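Local coordinates for protein transcription termination factor FttA (Pyrococcus horikoshii, PDB 3AF6) that probably terminates transcription by cleaving nascent RNA as it leaves RNA polymerase, using a nuclease centre that binds two zinc ions, at residues Pro233-Pro238 with Cys262-Tyr267; Arg481-Ile484 with Asn490-Leu493. All coordinates share one frame; numbering follows the deposited sequence.

Overall arrangement
The two contacts lie on opposite sides of the chain's centre, their own centres about 38 Å apart, and share no helix or strand. Contact 1 belongs to the metallo-beta-lactamase part and joins two loops, the second of which follows the zinc-binding residues Asp260 and His261. Contact 2 belongs to the beta-CASP part and ties residues 483-484, beside helix 478-482, to the loop that leads into strand 497-499. Contact 1 is partly buried and apolar, made by proline, methionine and two aromatic rings. Contact 2 is more buried and mixes an amide-bearing asparagine and glutamine with isoleucine and proline. Contact 2 lies away from the annotated zinc sites.

Contact 1: residues Pro233-Pro238 with Cys262-Tyr267; sequences PHFDAP and CGMLPY
This is an apolar loop-to-loop contact in the metallo-beta-lactamase domain. The Met264 side chain runs across from Pro233 to Phe235 of the other loop. Its CG meets CD of Pro233 at 3.8 Å. The chain then bends at chi2 and chi3, both near -66°, and this brings the methyl round to the Phe235 ring. Met264 CE lies 3.8 Å from Phe235 CE2, at the ring edge and near its plane. The same methyl stands over one face of the Tyr267 ring, offset toward the rim. The two rings also touch: Phe235 CZ is 3.8 Å from Tyr267 CD2, with the planes at 52°, an oblique pair. Phe235 is carried by a type I turn from His234 to Ala237. Within that turn His234 ND1 donates to Asp236 OD1 at 2.6 Å, in the imidazole plane and on the syn lone pair. This bond should help fix the rotation of the imidazole. Phe218 packs on both Pro233 and Met264, and Tyr271 meets Tyr267 edge-to-face. The 233-238 loop links helices 228-231 and 238-245. The 262-267 loop runs from helix 259-262, which carries Asp260 and His261 of the HxHxDH zinc motif, to helix 267-270, and Leu265 packs against helix 282-301.

Contact 2: residues Arg481-Ile484 with Asn490-Leu493; sequences REQI and NPFL
Asn490 OD1 accepts a hydrogen bond from the backbone N of Phe492, at 3.2 Å. The N-H...O angle is 149°, and the donor lies in the carbonyl plane on a lone pair. This is an Asx turn, and it helps hold the Asn490 amide in place against Ile484. Ile484 CD1 approaches that amide, 3.5 Å from Asn490 ND2 and 3.7 Å from Asn490 CG. Its CG2 methyl is also near, 3.9 Å from Asn490 ND2. Thus both methyl-bearing branches of the isoleucine border the amide nitrogen. CG1 of Ile484 is anti to the carbonyl carbon (chi1 -64°), and the branch bends again at chi2, which brings CD1 to the amide. CD1 also comes within 4.4 Å of Pro491 CD, a looser apolar touch. Gln483 makes the second part of the contact. With CG anti to the backbone N (chi1 -171°) and an extended chain beyond it, its amide reaches the proline ring. Gln483 NE2 lies 3.8 Å from Pro491 CD. This is a van der Waals approach of a polar nitrogen to a ring carbon. The contact closes the five-residue loop between its segments, on the connection from helix 478-482 to strand 497-499 in the beta-CASP region. Helix 435-447 packs on Pro491 and Phe492 through Met441, while helix 462-471 meets Asn490 and Phe492 through Thr470.

Contact 1: residues Pro233-Pro238 with Cys262-Tyr267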
ATOM      1  N   PRO A 233      15.469  -9.317   4.991  1.00 33.53           N
ATOM      2  CA  PRO A 233      14.844 -10.637   4.937  1.00 32.79           C
ATOM      3  C   PRO A 233      16.019 -11.593   4.677  1.00 31.71           C
ATOM      4  O   PRO A 233      17.048 -11.185   4.140  1.00 29.60           O
ATOM      5  CB  PRO A 233      13.929 -10.530   3.722  1.00 30.28           C
ATOM      6  CG  PRO A 233      13.497  -9.121   3.777  1.00 34.01           C
ATOM      7  CD  PRO A 233      14.781  -8.375   4.095  1.00 32.45           C
ATOM      8  N   HIS A 234      15.873 -12.855   5.049  1.00 32.48           N
ATOM      9  CA  HIS A 234      16.947 -13.816   4.851  1.00 31.24           C
ATOM     10  C   HIS A 234      17.306 -14.149   3.415  1.00 32.12           C
ATOM     11  O   HIS A 234      16.736 -15.060   2.819  1.00 32.31           O
ATOM     12  CB  HIS A 234      16.633 -15.105   5.589  1.00 30.61           C
ATOM     13  CG  HIS A 234      16.974 -15.053   7.036  1.00 32.57           C
ATOM     14  ND1 HIS A 234      18.264 -15.196   7.498  1.00 33.62           N
ATOM     15  CD2 HIS A 234      16.206 -14.834   8.126  1.00 32.71           C
ATOM     16  CE1 HIS A 234      18.275 -15.070   8.811  1.00 32.57           C
ATOM     17  NE2 HIS A 234      17.037 -14.850   9.216  1.00 31.37           N
ATOM     18  N   PHE A 235      18.270 -13.410   2.874  1.00 33.11           N
ATOM     19  CA  PHE A 235      18.769 -13.646   1.521  1.00 32.83           C
ATOM     20  C   PHE A 235      19.611 -14.905   1.588  1.00 32.62           C
ATOM     21  O   PHE A 235      19.900 -15.530   0.566  1.00 31.52           O
ATOM     22  CB  PHE A 235      19.670 -12.496   1.066  1.00 31.19           C
ATOM     23  CG  PHE A 235      18.933 -11.347   0.457  1.00 29.54           C
ATOM     24  CD1 PHE A 235      18.548 -11.383  -0.877  1.00 28.24           C
ATOM     25  CD2 PHE A 235      18.659 -10.208   1.203  1.00 27.85           C
ATOM     26  CE1 PHE A 235      17.906 -10.290  -1.464  1.00 28.41           C
ATOM     27  CE2 PHE A 235      18.014  -9.113   0.620  1.00 28.58           C
ATOM     28  CZ  PHE A 235      17.642  -9.157  -0.711  1.00 25.34           C
ATOM     29  N   ASP A 236      20.008 -15.261   2.809  1.00 32.26           N
ATOM     30  CA  ASP A 236      20.832 -16.436   3.019  1.00 33.67           C
ATOM     31  C   ASP A 236      20.044 -17.740   3.153  1.00 33.51           C
ATOM     32  O   ASP A 236      20.541 -18.712   3.713  1.00 36.96           O
ATOM     33  CB  ASP A 236      21.760 -16.229   4.233  1.00 33.18           C
ATOM     34  CG  ASP A 236      21.002 -16.048   5.535  1.00 37.47           C
ATOM     35  OD1 ASP A 236      19.776 -15.808   5.476  1.00 38.63           O
ATOM     36  OD2 ASP A 236      21.636 -16.125   6.616  1.00 37.06           O
ATOM     37  N   ALA A 237      18.813 -17.769   2.654  1.00 31.53           N
ATOM     38  CA  ALA A 237      18.026 -19.004   2.698  1.00 30.52           C
ATOM     39  C   ALA A 237      18.290 -19.735   1.375  1.00 30.16           C
ATOM     40  O   ALA A 237      18.082 -19.181   0.301  1.00 33.09           O
ATOM     41  CB  ALA A 237      16.544 -18.694   2.852  1.00 26.43           C
ATOM     42  N   PRO A 238      18.770 -20.985   1.436  1.00 30.21           N
ATOM     43  CA  PRO A 238      19.058 -21.757   0.220  1.00 29.09           C
ATOM     44  C   PRO A 238      17.944 -21.707  -0.819  1.00 29.06           C
ATOM     45  O   PRO A 238      18.187 -21.460  -1.998  1.00 27.26           O
ATOM     46  CB  PRO A 238      19.263 -23.173   0.748  1.00 30.37           C
ATOM     47  CG  PRO A 238      19.757 -22.960   2.136  1.00 30.21           C
ATOM     48  CD  PRO A 238      18.916 -21.824   2.639  1.00 30.02           C
ATOM     49  N   CYS A 262       7.358  -3.393   2.255  1.00 31.59           N
ATOM     50  CA  CYS A 262       7.783  -3.199   0.871  1.00 33.99           C
ATOM     51  C   CYS A 262       9.133  -2.464   0.789  1.00 33.15           C
ATOM     52  O   CYS A 262       9.626  -2.174  -0.302  1.00 33.22           O
ATOM     53  CB  CYS A 262       6.730  -2.392   0.124  1.00 33.31           C
ATOM     54  SG  CYS A 262       6.696  -0.703   0.729  1.00 42.78           S
ATOM     55  N   GLY A 263       9.719  -2.170   1.944  1.00 31.91           N
ATOM     56  CA  GLY A 263      10.976  -1.445   1.988  1.00 34.42           C
ATOM     57  C   GLY A 263      12.190  -1.968   1.234  1.00 35.54           C
ATOM     58  O   GLY A 263      12.982  -1.175   0.724  1.00 35.30           O
ATOM     59  N   MET A 264      12.364  -3.284   1.179  1.00 36.55           N
ATOM     60  CA  MET A 264      13.503  -3.865   0.471  1.00 38.26           C
ATOM     61  C   MET A 264      13.198  -4.171  -0.989  1.00 37.78           C
ATOM     62  O   MET A 264      14.088  -4.557  -1.749  1.00 38.80           O
ATOM     63  CB  MET A 264      13.961  -5.158   1.157  1.00 39.78           C
ATOM     64  CG  MET A 264      14.795  -4.944   2.403  1.00 42.53           C
ATOM     65  SD  MET A 264      16.367  -4.167   2.011  1.00 46.06           S
ATOM     66  CE  MET A 264      17.142  -5.480   1.087  1.00 44.51           C
ATOM     67  N   LEU A 265      11.946  -3.998  -1.386  1.00 36.50           N
ATOM     68  CA  LEU A 265      11.550  -4.296  -2.752  1.00 36.59           C
ATOM     69  C   LEU A 265      12.453  -3.683  -3.832  1.00 37.07           C
ATOM     70  O   LEU A 265      12.905  -4.383  -4.733  1.00 36.95           O
ATOM     71  CB  LEU A 265      10.094  -3.887  -2.958  1.00 37.20           C
ATOM     72  CG  LEU A 265       9.397  -4.228  -4.278  1.00 38.84           C
ATOM     73  CD1 LEU A 265       9.597  -5.693  -4.671  1.00 39.41           C
ATOM     74  CD2 LEU A 265       7.925  -3.927  -4.102  1.00 39.35           C
ATOM     75  N   PRO A 266      12.747  -2.373  -3.754  1.00 37.55           N
ATOM     76  CA  PRO A 266      13.610  -1.821  -4.804  1.00 37.74           C
ATOM     77  C   PRO A 266      15.066  -2.328  -4.764  1.00 38.71           C
ATOM     78  O   PRO A 266      15.755  -2.355  -5.788  1.00 36.51           O
ATOM     79  CB  PRO A 266      13.467  -0.313  -4.610  1.00 37.26           C
ATOM     80  CG  PRO A 266      13.152  -0.182  -3.177  1.00 38.27           C
ATOM     81  CD  PRO A 266      12.223  -1.308  -2.884  1.00 37.26           C
ATOM     82  N   TYR A 267      15.515  -2.755  -3.590  1.00 38.47           N
ATOM     83  CA  TYR A 267      16.862  -3.296  -3.426  1.00 39.77           C
ATOM     84  C   TYR A 267      17.061  -4.428  -4.426  1.00 40.49           C
ATOM     85  O   TYR A 267      18.157  -4.648  -4.950  1.00 39.26           O
ATOM     86  CB  TYR A 267      17.017  -3.866  -2.021  1.00 42.24           C
ATOM     87  CG  TYR A 267      18.406  -4.348  -1.676  1.00 45.42           C
ATOM     88  CD1 TYR A 267      19.358  -3.466  -1.162  1.00 47.42           C
ATOM     89  CD2 TYR A 267      18.753  -5.694  -1.804  1.00 45.18           C
ATOM     90  CE1 TYR A 267      20.614  -3.908  -0.775  1.00 48.70           C
ATOM     91  CE2 TYR A 267      20.009  -6.148  -1.417  1.00 46.90           C
ATOM     92  CZ  TYR A 267      20.931  -5.247  -0.902  1.00 49.94           C
ATOM     93  OH  TYR A 267      22.178  -5.672  -0.511  1.00 55.88           O
TER

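Contact 2: residues Arg481-Ile484 with Asn490-Leu493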
ATOM      1  N   ARG A 481     -15.742   8.722   1.901  1.00 61.55           N
ATOM      2  CA  ARG A 481     -15.686   8.710   0.443  1.00 64.74           C
ATOM      3  C   ARG A 481     -16.655   9.683  -0.200  1.00 67.77           C
ATOM      4  O   ARG A 481     -16.249  10.570  -0.951  1.00 68.88           O
ATOM      5  CB  ARG A 481     -15.983   7.324  -0.111  1.00 64.65           C
ATOM      6  CG  ARG A 481     -15.832   7.279  -1.620  1.00 67.27           C
ATOM      7  CD  ARG A 481     -16.520   6.085  -2.224  1.00 67.68           C
ATOM      8  NE  ARG A 481     -16.316   4.911  -1.397  1.00 72.27           N
ATOM      9  CZ  ARG A 481     -16.610   3.677  -1.781  1.00 75.18           C
ATOM     10  NH1 ARG A 481     -16.394   2.663  -0.951  1.00 76.27           N
ATOM     11  NH2 ARG A 481     -17.103   3.460  -2.997  1.00 74.95           N
ATOM     12  N   GLU A 482     -17.943   9.494   0.077  1.00 71.32           N
ATOM     13  CA  GLU A 482     -18.984  10.357  -0.472  1.00 74.44           C
ATOM     14  C   GLU A 482     -18.705  11.799  -0.043  1.00 75.19           C
ATOM     15  O   GLU A 482     -18.876  12.742  -0.816  1.00 74.68           O
ATOM     16  CB  GLU A 482     -20.358   9.905   0.038  1.00 75.95           C
ATOM     17  CG  GLU A 482     -20.674   8.431  -0.232  1.00 79.35           C
ATOM     18  CD  GLU A 482     -20.794   8.098  -1.719  1.00 82.08           C
ATOM     19  OE1 GLU A 482     -21.672   8.679  -2.393  1.00 83.57           O
ATOM     20  OE2 GLU A 482     -20.016   7.250  -2.214  1.00 83.16           O
ATOM     21  N   GLN A 483     -18.257  11.952   1.197  1.00 76.47           N
ATOM     22  CA  GLN A 483     -17.933  13.257   1.751  1.00 78.35           C
ATOM     23  C   GLN A 483     -16.809  13.907   0.948  1.00 80.76           C
ATOM     24  O   GLN A 483     -16.440  15.051   1.205  1.00 80.68           O
ATOM     25  CB  GLN A 483     -17.494  13.098   3.204  1.00 76.96           C
ATOM     26  CG  GLN A 483     -17.332  14.399   3.965  1.00 74.97           C
ATOM     27  CD  GLN A 483     -16.935  14.167   5.405  1.00 74.01           C
ATOM     28  OE1 GLN A 483     -17.292  13.149   6.000  1.00 74.18           O
ATOM     29  NE2 GLN A 483     -16.210  15.118   5.984  1.00 73.26           N
ATOM     30  N   ILE A 484     -16.261  13.169  -0.015  1.00 84.40           N
ATOM     31  CA  ILE A 484     -15.177  13.686  -0.841  1.00 88.13           C
ATOM     32  C   ILE A 484     -15.697  14.188  -2.177  1.00 91.25           C
ATOM     33  O   ILE A 484     -16.054  15.357  -2.305  1.00 90.98           O
ATOM     34  CB  ILE A 484     -14.080  12.614  -1.125  1.00 87.75           C
ATOM     35  CG1 ILE A 484     -13.383  12.193   0.170  1.00 87.20           C
ATOM     36  CG2 ILE A 484     -13.045  13.172  -2.108  1.00 87.25           C
ATOM     37  CD1 ILE A 484     -12.548  13.271   0.808  1.00 86.94           C
ATOM     38  N   ASN A 490     -14.017  18.579   1.868  1.00 92.67           N
ATOM     39  CA  ASN A 490     -12.865  17.711   2.038  1.00 88.70           C
ATOM     40  C   ASN A 490     -12.139  18.080   3.331  1.00 85.79           C
ATOM     41  O   ASN A 490     -11.531  19.146   3.426  1.00 85.62           O
ATOM     42  CB  ASN A 490     -11.924  17.873   0.848  1.00 88.10           C
ATOM     43  CG  ASN A 490     -11.054  16.667   0.636  1.00 87.62           C
ATOM     44  OD1 ASN A 490     -10.376  16.213   1.556  1.00 88.39           O
ATOM     45  ND2 ASN A 490     -11.068  16.133  -0.580  1.00 86.58           N
ATOM     46  N   PRO A 491     -12.192  17.202   4.344  1.00 82.81           N
ATOM     47  CA  PRO A 491     -11.534  17.452   5.631  1.00 81.20           C
ATOM     48  C   PRO A 491     -10.009  17.566   5.557  1.00 79.38           C
ATOM     49  O   PRO A 491      -9.378  18.094   6.471  1.00 78.61           O
ATOM     50  CB  PRO A 491     -11.991  16.273   6.486  1.00 80.65           C
ATOM     51  CG  PRO A 491     -12.129  15.181   5.481  1.00 82.17           C
ATOM     52  CD  PRO A 491     -12.843  15.883   4.344  1.00 82.35           C
ATOM     53  N   PHE A 492      -9.421  17.065   4.476  1.00 77.60           N
ATOM     54  CA  PHE A 492      -7.973  17.133   4.304  1.00 76.87           C
ATOM     55  C   PHE A 492      -7.568  18.529   3.847  1.00 76.51           C
ATOM     56  O   PHE A 492      -6.467  18.997   4.141  1.00 76.17           O
ATOM     57  CB  PHE A 492      -7.503  16.100   3.273  1.00 76.58           C
ATOM     58  CG  PHE A 492      -7.749  14.677   3.685  1.00 75.05           C
ATOM     59  CD1 PHE A 492      -8.521  13.835   2.889  1.00 74.19           C
ATOM     60  CD2 PHE A 492      -7.230  14.187   4.880  1.00 73.91           C
ATOM     61  CE1 PHE A 492      -8.775  12.525   3.278  1.00 73.93           C
ATOM     62  CE2 PHE A 492      -7.476  12.878   5.279  1.00 73.56           C
ATOM     63  CZ  PHE A 492      -8.251  12.044   4.477  1.00 74.01           C
ATOM     64  N   LEU A 493      -8.471  19.185   3.123  1.00 75.36           N
ATOM     65  CA  LEU A 493      -8.232  20.535   2.622  1.00 74.14           C
ATOM     66  C   LEU A 493      -8.336  21.569   3.742  1.00 72.64           C
ATOM     67  O   LEU A 493      -7.865  22.698   3.592  1.00 72.57           O
ATOM     68  CB  LEU A 493      -9.249  20.889   1.532  1.00 74.50           C
ATOM     69  CG  LEU A 493      -9.246  20.148   0.196  1.00 74.11           C
ATOM     70  CD1 LEU A 493     -10.484  20.546  -0.597  1.00 74.15           C
ATOM     71  CD2 LEU A 493      -7.982  20.478  -0.579  1.00 73.38           C
TER